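Local atomic coordinates of tannase (Fusobacterium nucleatum subsp. nucleatum ATCC 25586, PDB entry 6YQ4), a protein that probably hydrolyses the ester bonds of gallotannins, as a magnesium-binding tannase with the alpha/beta-hydrolase fold. Residues 50-55 and 88-93. Numbering follows the deposited sequence.
Sequences NIYIPE and DTVGLG
Methyl CG2 of Val90 sits squarely over the Tyr52 ring, 3.5 Å from its centroid and 11° off the ring normal, a CH-pi contact with the methyl near all six ring carbons. With CG1 anti to the backbone N (chi1 169°), it is CG2 that is turned down onto the ring. At the ring's edge lies Asp88 O, which takes the one hydrogen bond between residues 50-55 and loop residues 88-93: Asn50 ND2 gives to it at 3.2 Å. The N-H points almost straight at the oxygen (171°), which lies in the amide plane of Asn50, although ND2 stands well above the carbonyl plane of Asp88. Asn50 OD1 accepts from Asn34 N on the neighbouring strand 26-36, so both ends of the amide have partners, consistent with its modelled orientation.

Packing thins toward the exposed Thr89, where Tyr52 OH comes only to 3.5 Å from Thr89 CA and 3.8 Å from CG2. Val90 also touches Tyr29 of strand 26-36 and Leu105 of helix 100-106, so its side chain meets both the sheet and the helix. A buried amide and an aromatic face thus tie the loop leading into that helix to strand 48-54 of the central hydrolase sheet, with apolar packing and one neutral hydrogen bond rather than paired charges.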
ATOM      1  N   ASN A  50       2.328 -12.171 -15.234  1.00 30.86           N
ATOM      2  CA  ASN A  50       2.375 -11.766 -16.634  1.00 29.88           C
ATOM      3  C   ASN A  50       3.572 -10.857 -16.856  1.00 28.68           C
ATOM      4  O   ASN A  50       3.766  -9.889 -16.110  1.00 30.21           O
ATOM      5  CB  ASN A  50       1.115 -11.004 -17.042  1.00 27.29           C
ATOM      6  CG  ASN A  50      -0.117 -11.855 -17.008  1.00 34.33           C
ATOM      7  OD1 ASN A  50      -0.049 -13.062 -17.198  1.00 33.96           O
ATOM      8  ND2 ASN A  50      -1.263 -11.227 -16.772  1.00 28.38           N
ATOM      9  N   ILE A  51       4.344 -11.141 -17.899  1.00 32.09           N
ATOM     10  CA  ILE A  51       5.510 -10.344 -18.260  1.00 35.91           C
ATOM     11  C   ILE A  51       5.304  -9.788 -19.662  1.00 37.76           C
ATOM     12  O   ILE A  51       5.022 -10.543 -20.598  1.00 33.72           O
ATOM     13  CB  ILE A  51       6.801 -11.171 -18.183  1.00 34.68           C
ATOM     14  CG1 ILE A  51       7.074 -11.590 -16.740  1.00 32.49           C
ATOM     15  CG2 ILE A  51       7.965 -10.383 -18.765  1.00 29.92           C
ATOM     16  CD1 ILE A  51       8.360 -12.384 -16.604  1.00 34.46           C
ATOM     17  N   TYR A  52       5.431  -8.472 -19.800  1.00 28.67           N
ATOM     18  CA  TYR A  52       5.281  -7.782 -21.073  1.00 34.74           C
ATOM     19  C   TYR A  52       6.585  -7.082 -21.432  1.00 36.31           C
ATOM     20  O   TYR A  52       7.149  -6.344 -20.612  1.00 38.36           O
ATOM     21  CB  TYR A  52       4.146  -6.774 -21.003  1.00 35.32           C
ATOM     22  CG  TYR A  52       2.851  -7.393 -20.559  1.00 36.95           C
ATOM     23  CD1 TYR A  52       2.138  -8.238 -21.406  1.00 39.79           C
ATOM     24  CD2 TYR A  52       2.344  -7.158 -19.286  1.00 32.61           C
ATOM     25  CE1 TYR A  52       0.950  -8.805 -21.009  1.00 35.13           C
ATOM     26  CE2 TYR A  52       1.157  -7.720 -18.884  1.00 36.76           C
ATOM     27  CZ  TYR A  52       0.462  -8.538 -19.752  1.00 35.89           C
ATOM     28  OH  TYR A  52      -0.716  -9.103 -19.346  1.00 36.64           O
ATOM     29  N   ILE A  53       7.066  -7.315 -22.646  1.00 34.67           N
ATOM     30  CA  ILE A  53       8.327  -6.721 -23.080  1.00 37.41           C
ATOM     31  C   ILE A  53       8.117  -5.970 -24.393  1.00 38.92           C
ATOM     32  O   ILE A  53       7.532  -6.531 -25.337  1.00 38.66           O
ATOM     33  CB  ILE A  53       9.408  -7.797 -23.230  1.00 38.88           C
ATOM     34  CG1 ILE A  53       9.454  -8.668 -21.976  1.00 34.39           C
ATOM     35  CG2 ILE A  53      10.773  -7.162 -23.568  1.00 37.97           C
ATOM     36  CD1 ILE A  53      10.647  -9.604 -21.955  1.00 39.46           C
ATOM     37  N   PRO A  54       8.568  -4.718 -24.504  1.00 37.26           N
ATOM     38  CA  PRO A  54       8.425  -3.999 -25.779  1.00 39.73           C
ATOM     39  C   PRO A  54       9.067  -4.745 -26.945  1.00 46.52           C
ATOM     40  O   PRO A  54      10.104  -5.401 -26.807  1.00 38.81           O
ATOM     41  CB  PRO A  54       9.117  -2.662 -25.510  1.00 36.38           C
ATOM     42  CG  PRO A  54       8.978  -2.469 -24.025  1.00 35.72           C
ATOM     43  CD  PRO A  54       9.122  -3.856 -23.443  1.00 34.49           C
ATOM     44  N   GLU A  55       8.412  -4.646 -28.108  1.00 47.58           N
ATOM     45  CA  GLU A  55       8.868  -5.351 -29.298  1.00 45.29           C
ATOM     46  C   GLU A  55      10.223  -4.841 -29.773  1.00 49.64           C
ATOM     47  O   GLU A  55      10.993  -5.598 -30.376  1.00 52.07           O
ATOM     48  CB  GLU A  55       7.801  -5.228 -30.399  1.00 49.39           C
ATOM     49  CG  GLU A  55       8.119  -5.892 -31.752  1.00 50.34           C
ATOM     50  CD  GLU A  55       8.280  -7.406 -31.693  1.00 54.54           C
ATOM     51  OE1 GLU A  55       8.002  -8.009 -30.640  1.00 56.03           O
ATOM     52  OE2 GLU A  55       8.690  -8.003 -32.712  1.00 59.56           O
ATOM     53  N   ASP A  88      -2.090  -8.181 -13.347  1.00 29.84           N
ATOM     54  CA  ASP A  88      -2.642  -7.117 -14.164  1.00 23.53           C
ATOM     55  C   ASP A  88      -2.363  -7.392 -15.622  1.00 25.21           C
ATOM     56  O   ASP A  88      -1.419  -8.103 -15.970  1.00 29.57           O
ATOM     57  CB  ASP A  88      -2.041  -5.761 -13.788  1.00 30.99           C
ATOM     58  CG  ASP A  88      -3.059  -4.646 -13.865  1.00 40.73           C
ATOM     59  OD1 ASP A  88      -4.073  -4.817 -14.581  1.00 45.04           O
ATOM     60  OD2 ASP A  88      -2.868  -3.617 -13.194  1.00 41.34           O
ATOM     61  N   THR A  89      -3.203  -6.818 -16.486  1.00 26.15           N
ATOM     62  CA  THR A  89      -2.998  -6.908 -17.921  1.00 29.30           C
ATOM     63  C   THR A  89      -2.757  -5.524 -18.506  1.00 35.38           C
ATOM     64  O   THR A  89      -2.992  -4.491 -17.867  1.00 31.02           O
ATOM     65  CB  THR A  89      -4.185  -7.568 -18.636  1.00 35.33           C
ATOM     66  OG1 THR A  89      -5.395  -6.858 -18.339  1.00 43.14           O
ATOM     67  CG2 THR A  89      -4.323  -9.009 -18.184  1.00 34.86           C
ATOM     68  N   VAL A  90      -2.257  -5.528 -19.736  1.00 38.58           N
ATOM     69  CA  VAL A  90      -2.043  -4.302 -20.490  1.00 40.23           C
ATOM     70  C   VAL A  90      -3.389  -3.844 -21.032  1.00 41.35           C
ATOM     71  O   VAL A  90      -4.069  -4.595 -21.739  1.00 40.95           O
ATOM     72  CB  VAL A  90      -1.040  -4.532 -21.628  1.00 41.26           C
ATOM     73  CG1 VAL A  90      -1.017  -3.333 -22.582  1.00 38.53           C
ATOM     74  CG2 VAL A  90       0.345  -4.855 -21.068  1.00 35.69           C
ATOM     75  N   GLY A  91      -3.784  -2.620 -20.688  1.00 35.68           N
ATOM     76  CA  GLY A  91      -4.963  -2.020 -21.274  1.00 30.72           C
ATOM     77  C   GLY A  91      -5.220  -0.607 -20.798  1.00 36.78           C
ATOM     78  O   GLY A  91      -4.287   0.134 -20.481  1.00 44.21           O
ATOM     79  N   LEU A  92      -6.485  -0.215 -20.761  1.00 41.67           N
ATOM     80  CA  LEU A  92      -6.878   1.114 -20.325  1.00 49.91           C
ATOM     81  C   LEU A  92      -7.538   1.036 -18.956  1.00 45.68           C
ATOM     82  O   LEU A  92      -8.104   0.004 -18.587  1.00 43.28           O
ATOM     83  CB  LEU A  92      -7.847   1.766 -21.317  1.00 48.36           C
ATOM     84  CG  LEU A  92      -7.607   1.519 -22.803  1.00 42.30           C
ATOM     85  CD1 LEU A  92      -8.806   1.994 -23.633  1.00 37.08           C
ATOM     86  CD2 LEU A  92      -6.331   2.195 -23.244  1.00 34.15           C
ATOM     87  N   GLY A  93      -7.452   2.139 -18.202  1.00 41.62           N
ATOM     88  CA  GLY A  93      -8.211   2.280 -16.973  1.00 39.29           C
ATOM     89  C   GLY A  93      -9.657   2.694 -17.226  1.00 44.31           C
ATOM     90  O   GLY A  93     -10.098   2.915 -18.356  1.00 42.53           O
TER